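Long-range contacts in probable hydrolase (Pseudomonas aeruginosa, PDB 7AL6), which is of unknown function but has the alpha/beta hydrolase fold and probably acts as a hydrolase, possibly on lipid-like substrates: residues L58-H63 with W78-D83; G127-T132 with P243-L248; K155-Y160 with T201-T206. All blocks are in the same frame, centred on the assembly; numbering follows the deposited sequence.

Contact 1 (L58-H63 with W78-D83)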
ATOM      1  N   LEU A  58     -14.698 -13.133 -13.554  1.00 20.83           N
ATOM      2  CA  LEU A  58     -13.800 -12.267 -12.818  1.00 25.96           C
ATOM      3  C   LEU A  58     -14.487 -10.984 -12.394  1.00 26.21           C
ATOM      4  O   LEU A  58     -15.215 -10.374 -13.179  1.00 23.24           O
ATOM      5  CB  LEU A  58     -12.623 -11.937 -13.721  1.00 22.56           C
ATOM      6  CG  LEU A  58     -11.437 -11.193 -13.136  1.00 22.10           C
ATOM      7  CD1 LEU A  58     -10.686 -12.070 -12.162  1.00 26.04           C
ATOM      8  CD2 LEU A  58     -10.542 -10.730 -14.321  1.00 25.68           C
ATOM      9  N   ASP A  59     -14.213 -10.591 -11.174  1.00 22.80           N
ATOM     10  CA  ASP A  59     -14.608  -9.274 -10.666  1.00 20.57           C
ATOM     11  C   ASP A  59     -13.472  -8.367 -11.125  1.00 25.14           C
ATOM     12  O   ASP A  59     -12.348  -8.636 -10.808  1.00 23.87           O
ATOM     13  CB  ASP A  59     -14.790  -9.240  -9.149  1.00 22.76           C
ATOM     14  CG  ASP A  59     -16.170  -9.645  -8.678  1.00 23.50           C
ATOM     15  OD1 ASP A  59     -17.074  -9.556  -9.450  1.00 24.19           O
ATOM     16  OD2 ASP A  59     -16.284 -10.063  -7.575  1.00 23.12           O
ATOM     17  N   PHE A  60     -13.749  -7.290 -11.830  1.00 20.63           N
ATOM     18  CA  PHE A  60     -12.706  -6.311 -12.175  1.00 21.91           C
ATOM     19  C   PHE A  60     -12.284  -5.619 -10.878  1.00 22.46           C
ATOM     20  O   PHE A  60     -13.070  -5.458  -9.957  1.00 22.77           O
ATOM     21  CB  PHE A  60     -13.221  -5.251 -13.152  1.00 20.65           C
ATOM     22  CG  PHE A  60     -13.146  -5.623 -14.604  1.00 23.01           C
ATOM     23  CD1 PHE A  60     -12.013  -6.204 -15.120  1.00 21.35           C
ATOM     24  CD2 PHE A  60     -14.212  -5.389 -15.451  1.00 24.43           C
ATOM     25  CE1 PHE A  60     -11.941  -6.546 -16.454  1.00 24.07           C
ATOM     26  CE2 PHE A  60     -14.134  -5.729 -16.789  1.00 29.00           C
ATOM     27  CZ  PHE A  60     -13.001  -6.311 -17.284  1.00 23.12           C
ATOM     28  N   ALA A  61     -11.099  -5.042 -10.891  1.00 23.54           N
ATOM     29  CA  ALA A  61     -10.567  -4.216  -9.798  1.00 24.14           C
ATOM     30  C   ALA A  61     -11.578  -3.108  -9.479  1.00 27.67           C
ATOM     31  O   ALA A  61     -12.142  -2.509 -10.380  1.00 25.43           O
ATOM     32  CB  ALA A  61      -9.248  -3.634 -10.209  1.00 25.96           C
ATOM     33  N   GLY A  62     -11.849  -2.892  -8.200  1.00 27.69           N
ATOM     34  CA  GLY A  62     -12.787  -1.874  -7.707  1.00 24.74           C
ATOM     35  C   GLY A  62     -14.240  -2.267  -7.895  1.00 24.68           C
ATOM     36  O   GLY A  62     -15.072  -1.433  -7.693  1.00 28.81           O
ATOM     37  N   HIS A  63     -14.524  -3.508  -8.261  1.00 27.52           N
ATOM     38  CA  HIS A  63     -15.887  -4.028  -8.504  1.00 20.43           C
ATOM     39  C   HIS A  63     -16.119  -5.312  -7.707  1.00 23.43           C
ATOM     40  O   HIS A  63     -15.169  -5.944  -7.348  1.00 19.80           O
ATOM     41  CB  HIS A  63     -16.122  -4.344  -9.982  1.00 24.48           C
ATOM     42  CG  HIS A  63     -16.084  -3.194 -10.926  1.00 21.23           C
ATOM     43  ND1 HIS A  63     -14.944  -2.557 -11.258  1.00 19.86           N
ATOM     44  CD2 HIS A  63     -17.045  -2.625 -11.666  1.00 26.34           C
ATOM     45  CE1 HIS A  63     -15.202  -1.624 -12.122  1.00 24.98           C
ATOM     46  NE2 HIS A  63     -16.466  -1.645 -12.387  1.00 22.22           N
ATOM     47  N   TRP A  78      -6.912  -0.248 -20.599  1.00 26.27           N
ATOM     48  CA  TRP A  78      -5.703  -1.098 -20.727  1.00 27.45           C
ATOM     49  C   TRP A  78      -5.235  -1.607 -19.356  1.00 28.23           C
ATOM     50  O   TRP A  78      -4.478  -2.535 -19.345  1.00 26.22           O
ATOM     51  CB  TRP A  78      -4.597  -0.415 -21.531  1.00 34.32           C
ATOM     52  CG  TRP A  78      -4.352   1.000 -21.159  1.00 29.10           C
ATOM     53  CD1 TRP A  78      -3.509   1.455 -20.207  1.00 29.73           C
ATOM     54  CD2 TRP A  78      -4.984   2.148 -21.724  1.00 31.48           C
ATOM     55  NE1 TRP A  78      -3.566   2.809 -20.149  1.00 34.97           N
ATOM     56  CE2 TRP A  78      -4.470   3.261 -21.058  1.00 30.41           C
ATOM     57  CE3 TRP A  78      -5.944   2.342 -22.708  1.00 30.79           C
ATOM     58  CZ2 TRP A  78      -4.864   4.552 -21.364  1.00 40.31           C
ATOM     59  CZ3 TRP A  78      -6.355   3.615 -22.995  1.00 35.52           C
ATOM     60  CH2 TRP A  78      -5.818   4.705 -22.334  1.00 40.53           C
ATOM     61  N   ASP A  79      -5.580  -0.932 -18.268  1.00 27.35           N
ATOM     62  CA  ASP A  79      -5.290  -1.385 -16.888  1.00 24.27           C
ATOM     63  C   ASP A  79      -6.075  -2.680 -16.652  1.00 24.49           C
ATOM     64  O   ASP A  79      -5.486  -3.631 -16.198  1.00 25.35           O
ATOM     65  CB  ASP A  79      -5.601  -0.306 -15.848  1.00 25.66           C
ATOM     66  CG  ASP A  79      -4.797   0.971 -15.976  1.00 29.19           C
ATOM     67  OD1 ASP A  79      -3.640   0.879 -16.265  1.00 27.30           O
ATOM     68  OD2 ASP A  79      -5.349   2.008 -15.770  1.00 24.50           O
ATOM     69  N   TYR A  80      -7.350  -2.724 -17.035  1.00 26.09           N
ATOM     70  CA  TYR A  80      -8.139  -3.952 -16.936  1.00 25.43           C
ATOM     71  C   TYR A  80      -7.568  -5.045 -17.831  1.00 25.16           C
ATOM     72  O   TYR A  80      -7.567  -6.226 -17.461  1.00 26.84           O
ATOM     73  CB  TYR A  80      -9.596  -3.705 -17.321  1.00 23.75           C
ATOM     74  CG  TYR A  80     -10.426  -2.807 -16.421  1.00 28.39           C
ATOM     75  CD1 TYR A  80     -10.565  -3.066 -15.047  1.00 26.55           C
ATOM     76  CD2 TYR A  80     -11.093  -1.696 -16.956  1.00 27.39           C
ATOM     77  CE1 TYR A  80     -11.341  -2.220 -14.244  1.00 25.93           C
ATOM     78  CE2 TYR A  80     -11.850  -0.853 -16.162  1.00 26.81           C
ATOM     79  CZ  TYR A  80     -11.979  -1.134 -14.801  1.00 29.07           C
ATOM     80  OH  TYR A  80     -12.735  -0.291 -14.029  1.00 24.63           O
ATOM     81  N   ALA A  81      -7.083  -4.669 -19.024  1.00 26.78           N
ATOM     82  CA  ALA A  81      -6.535  -5.664 -19.947  1.00 25.69           C
ATOM     83  C   ALA A  81      -5.324  -6.344 -19.349  1.00 23.81           C
ATOM     84  O   ALA A  81      -5.172  -7.565 -19.445  1.00 26.38           O
ATOM     85  CB  ALA A  81      -6.153  -4.990 -21.271  1.00 25.74           C
ATOM     86  N   LEU A  82      -4.416  -5.555 -18.760  1.00 25.04           N
ATOM     87  CA  LEU A  82      -3.264  -6.154 -18.097  1.00 20.95           C
ATOM     88  C   LEU A  82      -3.713  -7.118 -16.995  1.00 22.80           C
ATOM     89  O   LEU A  82      -3.193  -8.239 -16.892  1.00 22.28           O
ATOM     90  CB  LEU A  82      -2.357  -5.040 -17.550  1.00 25.08           C
ATOM     91  CG  LEU A  82      -1.110  -5.541 -16.787  1.00 24.71           C
ATOM     92  CD1 LEU A  82      -0.216  -6.441 -17.667  1.00 27.55           C
ATOM     93  CD2 LEU A  82      -0.304  -4.425 -16.199  1.00 29.74           C
ATOM     94  N   ASP A  83      -4.686  -6.701 -16.157  1.00 20.61           N
ATOM     95  CA  ASP A  83      -5.189  -7.583 -15.083  1.00 21.75           C
ATOM     96  C   ASP A  83      -5.650  -8.936 -15.624  1.00 23.39           C
ATOM     97  O   ASP A  83      -5.334  -9.989 -15.065  1.00 24.87           O
ATOM     98  CB  ASP A  83      -6.354  -6.937 -14.324  1.00 19.88           C
ATOM     99  CG  ASP A  83      -5.946  -5.684 -13.573  1.00 28.65           C
ATOM    100  OD1 ASP A  83      -4.736  -5.424 -13.390  1.00 26.61           O
ATOM    101  OD2 ASP A  83      -6.849  -4.993 -13.118  1.00 26.39           O
TER
HETATM  102  O   HOH W   1      -9.245  -6.025 -12.969  1.00 24.31           O
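The carboxylate oxygen OD2 of D83 takes a hydrogen bond of 2.6 Å from water 1 and lies 4.0 Å from CB of A61. The water in turn accepts from the backbone nitrogen of A61, with 3.0 Å between A61 N and the water oxygen, so the polar link between helix 77-91 and the 58-63 loop passes through a solvent molecule. R69 forms a salt bridge to the same OD2 and H14 binds OD1, which occupies both carboxylate oxygens at this buried position.

Most of the remaining contact is aromatic. Y80 turns its CG away from its own carbonyl carbon (chi1 -66°), and its side chain crosses that of F60 at about a right angle. The ring planes differ by 40°, too steep for a stack and too shallow for an edge-to-face pair, and the centroids are 4.4 Å apart. Y80 CG lies over one face of F60, near the rim, while the closest atoms are F60 CD1 and Y80 CD1 at 3.5 Å. The A61 carbonyl oxygen and water 1 both lie at the edge of the tyrosine ring, in its plane.

At the far end of the tyrosine, Y80 OH is 3.4 Å from CE1 of H63, near the plane of the imidazole. That imidazole is fixed by a bond of 2.9 Å and 159° from H63 ND1 to A61 O, within the type II turn F60-H63. M103, which sits within a probable nucleophile elbow (G100-G104) at the start of helix 103-114, packs on both F60 and Y80.

With both carboxylate oxygens engaged by basic partners, D83 is probably stabilised as an anion, and it probably helps orient water 1, which donates to OD2 and accepts from A61 N.

Contact 2 (G127-T132 with P243-L248)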
ATOM      1  N   GLY A 127     -21.378  -4.905 -26.730  1.00 28.76           N
ATOM      2  CA  GLY A 127     -20.245  -3.986 -26.573  1.00 25.61           C
ATOM      3  C   GLY A 127     -19.205  -4.235 -27.630  1.00 20.38           C
ATOM      4  O   GLY A 127     -19.072  -5.349 -28.027  1.00 28.01           O
ATOM      5  N   LEU A 128     -18.475  -3.215 -28.028  1.00 25.21           N
ATOM      6  CA  LEU A 128     -17.426  -3.334 -29.018  1.00 36.05           C
ATOM      7  C   LEU A 128     -16.300  -2.335 -28.802  1.00 27.20           C
ATOM      8  O   LEU A 128     -15.132  -2.720 -28.564  1.00 29.77           O
ATOM      9  CB  LEU A 128     -18.029  -3.153 -30.413  1.00 33.20           C
ATOM     10  CG  LEU A 128     -17.029  -3.419 -31.532  1.00 36.92           C
ATOM     11  CD1 LEU A 128     -16.635  -4.904 -31.452  1.00 38.90           C
ATOM     12  CD2 LEU A 128     -17.569  -3.111 -32.891  1.00 42.64           C
ATOM     13  N   ILE A 129     -16.617  -1.047 -28.887  1.00 26.09           N
ATOM     14  CA  ILE A 129     -15.580  -0.023 -28.790  1.00 25.62           C
ATOM     15  C   ILE A 129     -15.976   0.961 -27.702  1.00 28.26           C
ATOM     16  O   ILE A 129     -17.157   1.082 -27.356  1.00 27.77           O
ATOM     17  CB  ILE A 129     -15.373   0.723 -30.126  1.00 37.08           C
ATOM     18  CG1 ILE A 129     -16.716   1.129 -30.709  1.00 37.97           C
ATOM     19  CG2 ILE A 129     -14.597  -0.154 -31.126  1.00 43.11           C
ATOM     20  CD1 ILE A 129     -16.594   2.121 -31.863  1.00 41.71           C
ATOM     21  N   PRO A 130     -15.014   1.716 -27.180  1.00 26.61           N
ATOM     22  CA  PRO A 130     -15.354   2.740 -26.187  1.00 32.40           C
ATOM     23  C   PRO A 130     -15.784   4.037 -26.852  1.00 45.69           C
ATOM     24  O   PRO A 130     -15.715   4.157 -28.083  1.00 35.90           O
ATOM     25  CB  PRO A 130     -14.036   2.921 -25.432  1.00 29.50           C
ATOM     26  CG  PRO A 130     -12.986   2.750 -26.553  1.00 28.04           C
ATOM     27  CD  PRO A 130     -13.557   1.648 -27.425  1.00 29.92           C
ATOM     28  N   TYR A 131     -16.202   5.011 -26.037  1.00 44.13           N
ATOM     29  CA  TYR A 131     -16.279   6.400 -26.484  1.00 43.20           C
ATOM     30  C   TYR A 131     -14.886   6.934 -26.774  1.00 41.16           C
ATOM     31  O   TYR A 131     -13.931   6.650 -26.045  1.00 37.84           O
ATOM     32  CB  TYR A 131     -16.967   7.267 -25.432  1.00 48.35           C
ATOM     33  CG  TYR A 131     -18.457   7.045 -25.347  1.00 53.04           C
ATOM     34  CD1 TYR A 131     -19.221   6.889 -26.500  1.00 65.36           C
ATOM     35  CD2 TYR A 131     -19.097   6.973 -24.124  1.00 62.18           C
ATOM     36  CE1 TYR A 131     -20.591   6.669 -26.438  1.00 69.30           C
ATOM     37  CE2 TYR A 131     -20.471   6.765 -24.048  1.00 73.21           C
ATOM     38  CZ  TYR A 131     -21.210   6.609 -25.212  1.00 77.06           C
ATOM     39  OH  TYR A 131     -22.572   6.395 -25.161  1.00 92.74           O
ATOM     40  N   THR A 132     -14.773   7.687 -27.868  1.00 34.30           N
ATOM     41  CA  THR A 132     -13.509   8.187 -28.385  1.00 37.47           C
ATOM     42  C   THR A 132     -13.456   9.708 -28.294  1.00 36.21           C
ATOM     43  O   THR A 132     -14.464  10.380 -28.065  1.00 41.87           O
ATOM     44  CB  THR A 132     -13.325   7.707 -29.829  1.00 41.97           C
ATOM     45  OG1 THR A 132     -14.504   8.011 -30.593  1.00 34.61           O
ATOM     46  CG2 THR A 132     -13.136   6.186 -29.837  1.00 37.01           C
ATOM     47  N   PRO A 243     -27.171   4.033 -33.811  1.00 78.45           N
ATOM     48  CA  PRO A 243     -27.408   3.372 -35.090  1.00 77.74           C
ATOM     49  C   PRO A 243     -26.266   3.557 -36.092  1.00 75.54           C
ATOM     50  O   PRO A 243     -26.342   3.012 -37.141  1.00 82.79           O
ATOM     51  CB  PRO A 243     -28.690   4.015 -35.621  1.00 80.49           C
ATOM     52  CG  PRO A 243     -28.703   5.364 -34.964  1.00 89.55           C
ATOM     53  CD  PRO A 243     -28.100   5.130 -33.599  1.00 81.97           C
ATOM     54  N   ARG A 244     -25.272   4.383 -35.773  1.00 72.47           N
ATOM     55  CA  ARG A 244     -24.042   4.564 -36.591  1.00 72.73           C
ATOM     56  C   ARG A 244     -23.207   3.268 -36.567  1.00 74.31           C
ATOM     57  O   ARG A 244     -22.495   2.995 -37.526  1.00 61.01           O
ATOM     58  CB  ARG A 244     -23.266   5.785 -36.104  1.00 72.54           C
ATOM     59  CG  ARG A 244     -23.470   7.007 -36.986  1.00 87.59           C
ATOM     60  CD  ARG A 244     -22.538   8.167 -36.676  1.00 93.82           C
ATOM     61  NE  ARG A 244     -21.123   7.824 -36.711  1.00104.38           N
ATOM     62  CZ  ARG A 244     -20.198   8.404 -35.955  1.00103.98           C
ATOM     63  NH1 ARG A 244     -18.935   8.030 -36.042  1.00 95.87           N
ATOM     64  NH2 ARG A 244     -20.537   9.371 -35.128  1.00 92.78           N
ATOM     65  N   MET A 245     -23.297   2.503 -35.485  1.00 68.41           N
ATOM     66  CA  MET A 245     -22.601   1.220 -35.272  1.00 61.80           C
ATOM     67  C   MET A 245     -22.977   0.223 -36.367  1.00 60.48           C
ATOM     68  O   MET A 245     -22.117  -0.544 -36.757  1.00 47.59           O
ATOM     69  CB  MET A 245     -23.044   0.624 -33.936  1.00 60.73           C
ATOM     70  CG  MET A 245     -22.247   1.108 -32.754  1.00 69.47           C
ATOM     71  SD  MET A 245     -20.528   0.637 -32.818  1.00 59.53           S
ATOM     72  CE  MET A 245     -20.695  -1.007 -33.487  1.00 52.23           C
ATOM     73  N   ARG A 246     -24.224   0.231 -36.831  1.00 57.49           N
ATOM     74  CA  ARG A 246     -24.742  -0.793 -37.766  1.00 52.72           C
ATOM     75  C   ARG A 246     -23.874  -0.840 -39.018  1.00 50.86           C
ATOM     76  O   ARG A 246     -23.564  -1.922 -39.456  1.00 50.68           O
ATOM     77  CB  ARG A 246     -26.200  -0.448 -38.057  1.00 67.39           C
ATOM     78  CG  ARG A 246     -26.869  -1.306 -39.112  1.00 68.97           C
ATOM     79  CD  ARG A 246     -28.367  -1.139 -39.021  1.00 73.33           C
ATOM     80  NE  ARG A 246     -28.962  -2.447 -38.887  1.00 85.59           N
ATOM     81  CZ  ARG A 246     -29.520  -2.924 -37.786  1.00 89.98           C
ATOM     82  NH1 ARG A 246     -30.012  -4.146 -37.797  1.00 76.53           N
ATOM     83  NH2 ARG A 246     -29.607  -2.190 -36.693  1.00 82.75           N
ATOM     84  N   ALA A 247     -23.448   0.296 -39.536  1.00 46.43           N
ATOM     85  CA  ALA A 247     -22.595   0.328 -40.721  1.00 48.57           C
ATOM     86  C   ALA A 247     -21.181  -0.150 -40.410  1.00 43.52           C
ATOM     87  O   ALA A 247     -20.539  -0.799 -41.240  1.00 46.10           O
ATOM     88  CB  ALA A 247     -22.545   1.743 -41.296  1.00 53.08           C
ATOM     89  N   LEU A 248     -20.661   0.166 -39.227  1.00 48.99           N
ATOM     90  CA  LEU A 248     -19.364  -0.397 -38.870  1.00 46.64           C
ATOM     91  C   LEU A 248     -19.435  -1.919 -38.827  1.00 36.55           C
ATOM     92  O   LEU A 248     -18.590  -2.611 -39.418  1.00 39.71           O
ATOM     93  CB  LEU A 248     -18.889   0.149 -37.530  1.00 44.78           C
ATOM     94  CG  LEU A 248     -17.632  -0.532 -37.009  1.00 36.69           C
ATOM     95  CD1 LEU A 248     -16.437  -0.338 -37.947  1.00 38.91           C
ATOM     96  CD2 LEU A 248     -17.374  -0.007 -35.554  1.00 37.71           C
TER
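L128 and L248 meet methyl to methyl, CD2 against CD2 at 4.1 Å, and their side chains are oblique to each other. Both leucines carry CG anti to the backbone N (chi1 -173° for L128), which sets CG of each beside the carbonyl carbon. I129 joins them from the same loop as L128: its CD1 lies 4.3 Å from L248 CD2, so one L248 methyl serves two neighbours of the 127-132 loop.

The methionine contacts are also apolar, made by its CE methyl and, more distantly, its sulfur. M245 does not aim its CB at the loop, but bends at chi2 (-64°) and again at chi3, and its end thereby comes closer. M245 CE touches L128 CD2 at 3.8 Å, the shortest approach between the segments. The sulfur is farther off, with 4.3 Å from M245 SD to I129 CD1.

In the alpha/beta hydrolase fold this joins the loop after strand 119-125 to the start of helix 245-250, in the connection between strands 229-234 and 255-259. The first apolar residue, L128, lies two positions past an aspartate that may be the acid of a Ser-His-Asp triad.

Further apolar groups surround these side chains. L128 also packs on L252, F254 and V109, the last from helix 103-114. Helix 215-223 supplies V222 against I129 and L219 against L248, while L239 lies against M245.

Contact 3 (K155-Y160 with T201-T206)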
ATOM      1  N   LYS A 155     -15.641  13.084  -2.748  1.00 84.75           N
ATOM      2  CA  LYS A 155     -16.673  12.139  -3.187  1.00 84.11           C
ATOM      3  C   LYS A 155     -17.083  11.204  -2.050  1.00 71.91           C
ATOM      4  O   LYS A 155     -16.255  10.787  -1.233  1.00 66.75           O
ATOM      5  CB  LYS A 155     -16.204  11.304  -4.388  1.00 73.68           C
ATOM      6  CG  LYS A 155     -15.891  12.093  -5.663  1.00 69.01           C
ATOM      7  CD  LYS A 155     -17.040  12.077  -6.675  1.00 72.04           C
ATOM      8  CE  LYS A 155     -16.611  12.704  -8.011  1.00 70.77           C
ATOM      9  NZ  LYS A 155     -17.705  13.466  -8.667  1.00 65.92           N
ATOM     10  N   ARG A 156     -18.363  10.895  -2.034  1.00 69.09           N
ATOM     11  CA  ARG A 156     -18.985   9.988  -1.054  1.00 70.19           C
ATOM     12  C   ARG A 156     -20.014   9.145  -1.794  1.00 63.46           C
ATOM     13  O   ARG A 156     -20.448   9.535  -2.870  1.00 55.28           O
ATOM     14  CB  ARG A 156     -19.554  10.792   0.111  1.00 76.48           C
ATOM     15  CG  ARG A 156     -18.529  11.704   0.763  1.00 87.41           C
ATOM     16  CD  ARG A 156     -17.618  10.966   1.721  1.00 91.12           C
ATOM     17  NE  ARG A 156     -16.747  11.866   2.463  1.00 95.93           N
ATOM     18  CZ  ARG A 156     -15.564  12.284   2.037  1.00 97.69           C
ATOM     19  NH1 ARG A 156     -15.110  11.883   0.866  1.00 89.84           N
ATOM     20  NH2 ARG A 156     -14.837  13.100   2.775  1.00 89.46           N
ATOM     21  N   LYS A 157     -20.335   7.995  -1.223  1.00 71.24           N
ATOM     22  CA  LYS A 157     -21.258   6.995  -1.795  1.00 61.74           C
ATOM     23  C   LYS A 157     -22.572   7.022  -1.018  1.00 55.93           C
ATOM     24  O   LYS A 157     -22.523   7.265   0.164  1.00 53.20           O
ATOM     25  CB  LYS A 157     -20.562   5.635  -1.755  1.00 59.56           C
ATOM     26  CG  LYS A 157     -19.042   5.728  -1.713  1.00 77.37           C
ATOM     27  CD  LYS A 157     -18.291   4.632  -2.391  1.00 67.81           C
ATOM     28  CE  LYS A 157     -16.915   4.435  -1.804  1.00 71.72           C
ATOM     29  NZ  LYS A 157     -15.884   5.108  -2.616  1.00 71.39           N
ATOM     30  N   PRO A 158     -23.743   6.876  -1.665  1.00 59.24           N
ATOM     31  CA  PRO A 158     -25.012   6.803  -0.972  1.00 53.02           C
ATOM     32  C   PRO A 158     -25.153   5.601  -0.041  1.00 52.79           C
ATOM     33  O   PRO A 158     -24.572   4.621  -0.293  1.00 52.96           O
ATOM     34  CB  PRO A 158     -26.074   6.543  -2.039  1.00 43.65           C
ATOM     35  CG  PRO A 158     -25.423   6.863  -3.345  1.00 50.48           C
ATOM     36  CD  PRO A 158     -23.938   6.984  -3.104  1.00 53.22           C
ATOM     37  N   VAL A 159     -25.936   5.743   1.015  1.00 47.98           N
ATOM     38  CA  VAL A 159     -26.229   4.662   1.949  1.00 50.47           C
ATOM     39  C   VAL A 159     -27.711   4.348   1.857  1.00 40.40           C
ATOM     40  O   VAL A 159     -28.535   5.261   1.836  1.00 54.79           O
ATOM     41  CB  VAL A 159     -25.833   5.030   3.395  1.00 43.34           C
ATOM     42  CG1 VAL A 159     -26.188   3.911   4.316  1.00 46.07           C
ATOM     43  CG2 VAL A 159     -24.369   5.363   3.460  1.00 45.68           C
ATOM     44  N   TYR A 160     -28.027   3.073   1.752  1.00 44.98           N
ATOM     45  CA  TYR A 160     -29.406   2.556   1.668  1.00 42.18           C
ATOM     46  C   TYR A 160     -29.686   1.836   2.977  1.00 53.76           C
ATOM     47  O   TYR A 160     -29.047   0.835   3.226  1.00 44.70           O
ATOM     48  CB  TYR A 160     -29.582   1.644   0.450  1.00 49.30           C
ATOM     49  CG  TYR A 160     -29.257   2.368  -0.826  1.00 53.70           C
ATOM     50  CD1 TYR A 160     -30.203   3.139  -1.470  1.00 52.97           C
ATOM     51  CD2 TYR A 160     -27.969   2.395  -1.305  1.00 43.07           C
ATOM     52  CE1 TYR A 160     -29.886   3.880  -2.590  1.00 48.27           C
ATOM     53  CE2 TYR A 160     -27.637   3.122  -2.428  1.00 53.31           C
ATOM     54  CZ  TYR A 160     -28.596   3.877  -3.067  1.00 50.17           C
ATOM     55  OH  TYR A 160     -28.256   4.579  -4.171  1.00 50.94           O
ATOM     56  N   THR A 201     -17.733   0.335  -4.364  1.00 32.72           N
ATOM     57  CA  THR A 201     -17.194   0.964  -5.556  1.00 34.28           C
ATOM     58  C   THR A 201     -15.998   1.835  -5.173  1.00 40.43           C
ATOM     59  O   THR A 201     -15.734   2.100  -3.996  1.00 37.11           O
ATOM     60  CB  THR A 201     -18.282   1.792  -6.258  1.00 39.41           C
ATOM     61  OG1 THR A 201     -17.878   2.091  -7.596  1.00 40.30           O
ATOM     62  CG2 THR A 201     -18.545   3.089  -5.502  1.00 41.06           C
ATOM     63  N   ASP A 202     -15.221   2.186  -6.179  1.00 41.05           N
ATOM     64  CA  ASP A 202     -14.071   3.058  -6.018  1.00 35.28           C
ATOM     65  C   ASP A 202     -14.445   4.378  -6.668  1.00 39.00           C
ATOM     66  O   ASP A 202     -14.893   4.405  -7.824  1.00 35.37           O
ATOM     67  CB  ASP A 202     -12.842   2.424  -6.642  1.00 33.56           C
ATOM     68  CG  ASP A 202     -11.553   3.070  -6.216  1.00 32.15           C
ATOM     69  OD1 ASP A 202     -11.441   4.335  -6.202  1.00 34.07           O
ATOM     70  OD2 ASP A 202     -10.606   2.281  -5.956  1.00 28.62           O
ATOM     71  N   ALA A 203     -14.342   5.459  -5.900  1.00 36.44           N
ATOM     72  CA  ALA A 203     -14.674   6.766  -6.440  1.00 42.27           C
ATOM     73  C   ALA A 203     -13.818   7.113  -7.651  1.00 39.58           C
ATOM     74  O   ALA A 203     -14.232   7.923  -8.477  1.00 36.99           O
ATOM     75  CB  ALA A 203     -14.508   7.829  -5.360  1.00 47.20           C
ATOM     76  N   ARG A 204     -12.632   6.525  -7.780  1.00 35.26           N
ATOM     77  CA  ARG A 204     -11.826   6.809  -8.955  1.00 36.40           C
ATOM     78  C   ARG A 204     -12.519   6.347 -10.230  1.00 36.05           C
ATOM     79  O   ARG A 204     -12.169   6.820 -11.315  1.00 35.10           O
ATOM     80  CB  ARG A 204     -10.448   6.145  -8.831  1.00 38.22           C
ATOM     81  CG  ARG A 204      -9.555   6.777  -7.755  1.00 37.77           C
ATOM     82  CD  ARG A 204      -8.255   5.997  -7.659  1.00 44.93           C
ATOM     83  NE  ARG A 204      -8.419   4.846  -6.782  1.00 35.24           N
ATOM     84  CZ  ARG A 204      -7.440   4.030  -6.424  1.00 35.72           C
ATOM     85  NH1 ARG A 204      -6.206   4.218  -6.881  1.00 34.56           N
ATOM     86  NH2 ARG A 204      -7.705   3.015  -5.615  1.00 36.10           N
ATOM     87  N   LEU A 205     -13.459   5.403 -10.122  1.00 30.67           N
ATOM     88  CA  LEU A 205     -14.154   4.904 -11.290  1.00 35.77           C
ATOM     89  C   LEU A 205     -14.964   6.000 -11.974  1.00 38.17           C
ATOM     90  O   LEU A 205     -15.393   5.798 -13.112  1.00 36.50           O
ATOM     91  CB  LEU A 205     -15.095   3.755 -10.907  1.00 33.74           C
ATOM     92  CG  LEU A 205     -14.341   2.463 -10.571  1.00 32.97           C
ATOM     93  CD1 LEU A 205     -15.197   1.426  -9.944  1.00 33.12           C
ATOM     94  CD2 LEU A 205     -13.684   1.888 -11.830  1.00 31.25           C
ATOM     95  N   THR A 206     -15.223   7.129 -11.287  1.00 32.67           N
ATOM     96  CA  THR A 206     -15.962   8.251 -11.875  1.00 41.70           C
ATOM     97  C   THR A 206     -15.065   9.220 -12.632  1.00 42.48           C
ATOM     98  O   THR A 206     -15.580  10.143 -13.262  1.00 39.79           O
ATOM     99  CB  THR A 206     -16.732   9.069 -10.798  1.00 37.20           C
ATOM    100  OG1 THR A 206     -15.817   9.769  -9.923  1.00 45.66           O
ATOM    101  CG2 THR A 206     -17.584   8.192  -9.981  1.00 44.09           C
TER
HETATM  102  O   HOH W   2     -13.296   5.312  -3.019  1.00 55.35           O
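K157 lays its aliphatic chain across T201, with K157 CD 3.5 Å from T201 CG2, a tight carbon pair. The threonine has OG1 anti to its backbone N (chi1 -164°), which puts CG2 in the crowded position between N and the carbonyl carbon. K157 itself departs from staggered values at chi1 (-24°) and chi2 (-148°), and a second bend at chi4 brings its ammonium to the 201-206 backbone. The bond from K157 NZ to T201 O, at 3.3 Å, is weak. Water 2 provides a firmer route, accepting from K157 NZ at 2.6 Å and from A203 N at 3.1 Å.

K155 works through carbon alone. Its CB meets A203 CB at 4.0 Å, and the chain, bent at chi2, then runs past T206 in the opposite direction until CE is 3.6 Å from T206 OG1. That hydroxyl is already engaged: T206 OG1 donates to A203 O, which also accepts from T206 N.

Behind this surface, D202 OD1 receives the backbone N of R204 in an Asx turn, and R204 grips the carboxylate side-on through NE and NH2. Y75 also bonds to D202 OD2. K157 NZ stays 5.8 Å from D202 OD1, so any attraction between the charges is probably modest.

The contact sits in the insertion between strands 119-125 and 229-234, consistent with a cap region. The 155-160 loop runs from helix 138-150 to helix 163-172; Y160 packs on the latter and pairs through its backbone with Y197 of strand 196-199, while 201-206 leads from that strand toward helix 215-223.

From the N terminus, contact 1 comes first, closing a short loop of 14 residues between the end of strand 53-58 and helix 77-91. It is complete before either of the others opens. Contact 2 then spans 110 residues, bringing the exit of strand 119-125 to helix 245-250, and contact 3 is nested within that span, closing a 40-residue loop of the insertion. No two contacts cross. Contacts 1 and 3 nevertheless meet in space: L205 packs against Y80, G62 and H63, joining the insertion to the core loop. Contact 2 stands apart, its nearest atoms about 8 Å from contact 1 and about 12 Å from contact 3.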